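Local coordinates for protein (S)-imine reductase (Streptomyces sp. GF3546, PDB 4OQY) that probably reduces imines to amines with NADPH as the cofactor, as an S-selective imine reductase of the HIBADH-related family, at residues B[280-283]-B[284-288]; B[264-267]-B[268-272]. All coordinates share one frame; numbering follows the deposited sequence.

In the fold
Interactions 1 and 2 are local helix contacts in series along the chain, with centres about 10 Å apart. Interaction 2 is the last turn of helix 256-270 and its cap; interaction 1 is the short helix 281-285 that follows. The two pack against each other. Val284 CG2 lies 3.7 Å from Gly268 CA. Leu281 CD1 lies 3.7 Å from Phe265 CZ, and Leu285 CD2 is 3.9 Å from Ile264 CG2. Both contacts touch Leu181 of the second subunit. Both lie away from the annotated NADPH-binding residues, although the side chain of Phe265 is about 13 Å from a bound NADPH.

Interaction 1. Residues B[280-283]-B[284-288]; sequences SLIE and VLKKP
Leu285 N donates to Leu281 O at 3.0 Å, the i to i+4 bond of the short helix 281-285. Its N-H points at the oxygen at 145°. Val284 N makes a weaker bond to Ser280 O. One carbonyl, Glu283 O, receives two donors. Lys286 N reaches it weakly, and Lys287 NZ meets it in the carbonyl plane, on a lone pair, at 3.2 Å. The side chain of Lys287 bends at chi2 (82°) to return to this oxygen. Lys286 runs beside Glu283, and its NZ forms a salt bridge with OE2 at 3.0 Å. The ammonium sits on the syn side, 33° out of the carboxylate plane, and also bonds weakly to OE1. Lower down the same chain, Lys286 CE passes 3.9 Å from Ile282 CG2. A methionine in place of Lys286 would probably leave the Glu283 carboxylate without its salt-bridge partner and freer to turn. On the apolar side, Leu281 and Val284 lie side by side. Leu281, Val284 and Leu285 rest on helix 256-270 through Ile264, Phe265 and Ala267, while Ile282 packs on Tyr184 and Leu285 on Gln185, both of the second subunit.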
ATOM      1  N   SER B 280      13.064  11.992   3.510  1.00 26.22           N
ATOM      2  CA  SER B 280      12.928  13.233   4.297  1.00 26.66           C
ATOM      3  C   SER B 280      11.485  13.395   4.815  1.00 26.35           C
ATOM      4  O   SER B 280      11.228  14.126   5.787  1.00 26.75           O
ATOM      5  CB  SER B 280      13.380  14.448   3.473  1.00 26.79           C
ATOM      6  OG  SER B 280      12.474  14.753   2.432  1.00 26.24           O
ATOM      7  N   LEU B 281      10.547  12.680   4.189  1.00 25.75           N
ATOM      8  CA  LEU B 281       9.161  12.696   4.629  1.00 25.73           C
ATOM      9  C   LEU B 281       8.974  12.123   6.036  1.00 25.96           C
ATOM     10  O   LEU B 281       8.020  12.476   6.710  1.00 25.79           O
ATOM     11  CB  LEU B 281       8.251  11.990   3.618  1.00 25.41           C
ATOM     12  CG  LEU B 281       8.058  12.752   2.300  1.00 25.46           C
ATOM     13  CD1 LEU B 281       7.416  11.872   1.239  1.00 25.43           C
ATOM     14  CD2 LEU B 281       7.260  14.020   2.529  1.00 26.05           C
ATOM     15  N   ILE B 282       9.887  11.262   6.480  1.00 26.29           N
ATOM     16  CA  ILE B 282       9.850  10.753   7.850  1.00 26.80           C
ATOM     17  C   ILE B 282       9.930  11.928   8.832  1.00 27.74           C
ATOM     18  O   ILE B 282       9.183  11.969   9.808  1.00 27.61           O
ATOM     19  CB  ILE B 282      10.985   9.746   8.124  1.00 27.29           C
ATOM     20  CG1 ILE B 282      10.847   8.513   7.207  1.00 26.87           C
ATOM     21  CG2 ILE B 282      10.947   9.286   9.568  1.00 27.92           C
ATOM     22  CD1 ILE B 282      12.067   7.621   7.171  1.00 27.45           C
ATOM     23  N   GLU B 283      10.781  12.906   8.523  1.00 28.83           N
ATOM     24  CA  GLU B 283      10.900  14.150   9.338  1.00 30.12           C
ATOM     25  C   GLU B 283       9.619  14.950   9.380  1.00 29.58           C
ATOM     26  O   GLU B 283       9.238  15.479  10.419  1.00 30.50           O
ATOM     27  CB  GLU B 283      11.974  15.101   8.797  1.00 31.51           C
ATOM     28  CG  GLU B 283      13.352  14.515   8.602  1.00 32.68           C
ATOM     29  CD  GLU B 283      13.831  13.780   9.826  1.00 34.14           C
ATOM     30  OE1 GLU B 283      13.806  14.378  10.923  1.00 35.45           O
ATOM     31  OE2 GLU B 283      14.218  12.594   9.682  1.00 35.60           O
ATOM     32  N   VAL B 284       8.963  15.065   8.241  1.00 28.82           N
ATOM     33  CA  VAL B 284       7.697  15.751   8.161  1.00 28.50           C
ATOM     34  C   VAL B 284       6.656  15.057   9.036  1.00 28.33           C
ATOM     35  O   VAL B 284       5.837  15.700   9.670  1.00 28.44           O
ATOM     36  CB  VAL B 284       7.190  15.780   6.716  1.00 27.94           C
ATOM     37  CG1 VAL B 284       5.838  16.468   6.631  1.00 27.81           C
ATOM     38  CG2 VAL B 284       8.219  16.442   5.808  1.00 28.36           C
ATOM     39  N   LEU B 285       6.673  13.731   9.054  1.00 27.92           N
ATOM     40  CA  LEU B 285       5.638  12.999   9.772  1.00 27.84           C
ATOM     41  C   LEU B 285       5.873  12.865  11.270  1.00 28.64           C
ATOM     42  O   LEU B 285       5.003  12.406  11.985  1.00 28.13           O
ATOM     43  CB  LEU B 285       5.452  11.610   9.142  1.00 26.98           C
ATOM     44  CG  LEU B 285       4.926  11.628   7.700  1.00 26.34           C
ATOM     45  CD1 LEU B 285       4.983  10.233   7.102  1.00 25.91           C
ATOM     46  CD2 LEU B 285       3.514  12.183   7.584  1.00 26.25           C
ATOM     47  N   LYS B 286       7.048  13.250  11.740  1.00 30.47           N
ATOM     48  CA  LYS B 286       7.379  13.123  13.157  1.00 32.16           C
ATOM     49  C   LYS B 286       6.593  14.068  14.062  1.00 33.43           C
ATOM     50  O   LYS B 286       6.487  13.788  15.246  1.00 33.27           O
ATOM     51  CB  LYS B 286       8.868  13.333  13.369  1.00 33.45           C
ATOM     52  CG  LYS B 286       9.694  12.218  12.776  1.00 33.87           C
ATOM     53  CD  LYS B 286      11.123  12.421  13.196  1.00 35.53           C
ATOM     54  CE  LYS B 286      11.939  11.218  12.817  1.00 35.89           C
ATOM     55  NZ  LYS B 286      13.281  11.633  12.330  1.00 37.00           N
ATOM     56  N   LYS B 287       6.044  15.159  13.522  1.00 34.52           N
ATOM     57  CA  LYS B 287       5.328  16.159  14.352  1.00 36.72           C
ATOM     58  C   LYS B 287       4.034  16.562  13.709  1.00 36.35           C
ATOM     59  O   LYS B 287       3.980  16.717  12.506  1.00 36.35           O
ATOM     60  CB  LYS B 287       6.135  17.458  14.519  1.00 38.15           C
ATOM     61  CG  LYS B 287       7.583  17.297  14.948  1.00 39.75           C
ATOM     62  CD  LYS B 287       8.502  16.969  13.768  1.00 40.36           C
ATOM     63  CE  LYS B 287       9.851  16.424  14.238  1.00 41.27           C
ATOM     64  NZ  LYS B 287      10.786  16.098  13.117  1.00 41.19           N
ATOM     65  N   PRO B 288       2.992  16.787  14.505  1.00 37.43           N
ATOM     66  CA  PRO B 288       1.857  17.442  13.902  1.00 37.94           C
ATOM     67  C   PRO B 288       2.116  18.955  13.856  1.00 39.73           C
ATOM     68  O   PRO B 288       1.887  19.602  12.834  1.00 41.35           O
ATOM     69  CB  PRO B 288       0.727  17.119  14.884  1.00 38.16           C
ATOM     70  CG  PRO B 288       1.407  16.890  16.213  1.00 38.75           C
ATOM     71  CD  PRO B 288       2.894  16.815  15.973  1.00 38.71           C
TER

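Interaction 2. Residues B[264-267]-B[268-272]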
ATOM      1  N   ILE B 264       0.845  16.061   2.815  1.00 20.77           N
ATOM      2  CA  ILE B 264       2.119  15.621   3.351  1.00 20.60           C
ATOM      3  C   ILE B 264       3.288  16.000   2.428  1.00 20.30           C
ATOM      4  O   ILE B 264       4.258  16.581   2.893  1.00 20.57           O
ATOM      5  CB  ILE B 264       2.081  14.126   3.673  1.00 20.28           C
ATOM      6  CG1 ILE B 264       1.113  13.905   4.853  1.00 20.57           C
ATOM      7  CG2 ILE B 264       3.478  13.610   3.989  1.00 20.35           C
ATOM      8  CD1 ILE B 264       0.533  12.493   4.899  1.00 20.23           C
ATOM      9  N   PHE B 265       3.212  15.667   1.138  1.00 19.64           N
ATOM     10  CA  PHE B 265       4.207  16.159   0.182  1.00 19.48           C
ATOM     11  C   PHE B 265       4.321  17.679   0.198  1.00 20.10           C
ATOM     12  O   PHE B 265       5.417  18.215   0.189  1.00 20.49           O
ATOM     13  CB  PHE B 265       3.900  15.685  -1.218  1.00 18.87           C
ATOM     14  CG  PHE B 265       4.395  14.288  -1.468  1.00 18.36           C
ATOM     15  CD1 PHE B 265       3.678  13.197  -1.009  1.00 18.11           C
ATOM     16  CD2 PHE B 265       5.607  14.074  -2.095  1.00 18.31           C
ATOM     17  CE1 PHE B 265       4.135  11.884  -1.239  1.00 17.77           C
ATOM     18  CE2 PHE B 265       6.063  12.771  -2.324  1.00 17.96           C
ATOM     19  CZ  PHE B 265       5.341  11.694  -1.855  1.00 17.73           C
ATOM     20  N   LYS B 266       3.195  18.373   0.229  1.00 20.35           N
ATOM     21  CA  LYS B 266       3.240  19.850   0.340  1.00 21.12           C
ATOM     22  C   LYS B 266       4.064  20.318   1.561  1.00 21.71           C
ATOM     23  O   LYS B 266       4.879  21.246   1.460  1.00 22.31           O
ATOM     24  CB  LYS B 266       1.811  20.415   0.365  1.00 21.55           C
ATOM     25  CG  LYS B 266       1.718  21.918   0.545  1.00 22.68           C
ATOM     26  CD  LYS B 266       0.305  22.477   0.608  1.00 23.27           C
ATOM     27  CE  LYS B 266      -0.459  21.920   1.795  1.00 23.36           C
ATOM     28  NZ  LYS B 266      -1.050  22.984   2.674  1.00 24.60           N
ATOM     29  N   ALA B 267       3.869  19.702   2.719  1.00 21.58           N
ATOM     30  CA  ALA B 267       4.587  20.161   3.900  1.00 22.28           C
ATOM     31  C   ALA B 267       6.080  19.940   3.754  1.00 22.28           C
ATOM     32  O   ALA B 267       6.870  20.729   4.211  1.00 22.99           O
ATOM     33  CB  ALA B 267       4.055  19.476   5.150  1.00 22.29           C
ATOM     34  N   GLY B 268       6.470  18.839   3.110  1.00 21.48           N
ATOM     35  CA  GLY B 268       7.890  18.614   2.860  1.00 21.63           C
ATOM     36  C   GLY B 268       8.499  19.644   1.942  1.00 22.07           C
ATOM     37  O   GLY B 268       9.584  20.175   2.217  1.00 22.81           O
ATOM     38  N   MET B 269       7.774  19.994   0.892  1.00 21.82           N
ATOM     39  CA  MET B 269       8.238  21.008  -0.031  1.00 22.40           C
ATOM     40  C   MET B 269       8.375  22.350   0.687  1.00 23.62           C
ATOM     41  O   MET B 269       9.337  23.055   0.470  1.00 24.29           O
ATOM     42  CB  MET B 269       7.278  21.163  -1.204  1.00 22.07           C
ATOM     43  CG  MET B 269       7.174  19.942  -2.100  1.00 21.22           C
ATOM     44  SD  MET B 269       8.702  19.626  -2.974  1.00 21.36           S
ATOM     45  CE  MET B 269       8.686  20.956  -4.175  1.00 21.82           C
ATOM     46  N   GLU B 270       7.418  22.668   1.543  1.00 24.02           N
ATOM     47  CA  GLU B 270       7.434  23.977   2.261  1.00 25.51           C
ATOM     48  C   GLU B 270       8.520  24.031   3.317  1.00 26.24           C
ATOM     49  O   GLU B 270       8.945  25.118   3.707  1.00 27.55           O
ATOM     50  CB  GLU B 270       6.060  24.260   2.866  1.00 25.80           C
ATOM     51  CG  GLU B 270       4.981  24.419   1.799  1.00 25.58           C
ATOM     52  CD  GLU B 270       3.646  24.931   2.331  1.00 26.25           C
ATOM     53  OE1 GLU B 270       3.308  24.698   3.515  1.00 26.55           O
ATOM     54  OE2 GLU B 270       2.943  25.597   1.537  1.00 26.83           O
ATOM     55  N   LYS B 271       8.998  22.865   3.764  1.00 25.74           N
ATOM     56  CA  LYS B 271      10.114  22.813   4.711  1.00 26.53           C
ATOM     57  C   LYS B 271      11.475  22.772   4.032  1.00 26.62           C
ATOM     58  O   LYS B 271      12.468  22.544   4.688  1.00 27.09           O
ATOM     59  CB  LYS B 271       9.967  21.676   5.711  1.00 26.24           C
ATOM     60  CG  LYS B 271       8.784  21.830   6.636  1.00 26.54           C
ATOM     61  CD  LYS B 271       9.057  22.873   7.684  1.00 28.09           C
ATOM     62  CE  LYS B 271       8.092  22.832   8.848  1.00 28.51           C
ATOM     63  NZ  LYS B 271       7.775  21.419   9.190  1.00 27.72           N
ATOM     64  N   GLY B 272      11.533  23.050   2.738  1.00 26.37           N
ATOM     65  CA  GLY B 272      12.820  23.168   2.056  1.00 26.88           C
ATOM     66  C   GLY B 272      13.413  21.823   1.621  1.00 26.20           C
ATOM     67  O   GLY B 272      14.588  21.752   1.271  1.00 26.60           O
TER
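Glu270 N bonds to Lys266 O at 2.9 Å, the shortest of the backbone bonds in this last turn of helix 256-270. The N-H is fairly straight, at 155°. Glu270 CG also comes up to the same oxygen, 3.2 Å from Lys266 O. Two further bonds keep the same i to i+4 spacing. Met269 N meets Phe265 O at 3.0 Å, and Gly268 N meets Ile264 O at 3.2 Å. Lys271 N to Ala267 O is weak, and Lys271 is the first residue to leave helical backbone angles. Here a Schellman motif ends the helix. Gly272 is its C-prime residue, with positive phi (83°), and its N bonds to Met269 O at 3.2 Å. A side chain at this position would press on the carbonyl of Lys271, which accounts for the glycine. On the outer face, Lys266 and Glu270 run alongside each other in the same direction. With CG of Lys266 opposite its own backbone N (chi1 177°), that carbon comes 4.0 Å from Glu270 CD. Their charged ends do not meet: Lys266 NZ is 4.8 Å from Glu270 OE1 and forms its salt bridge with Glu263 instead. Around the helix, Phe265 and Met269 pack on helix 234-251, both touching Leu234. Phe265 also touches Val241, and Met269 touches Ala238.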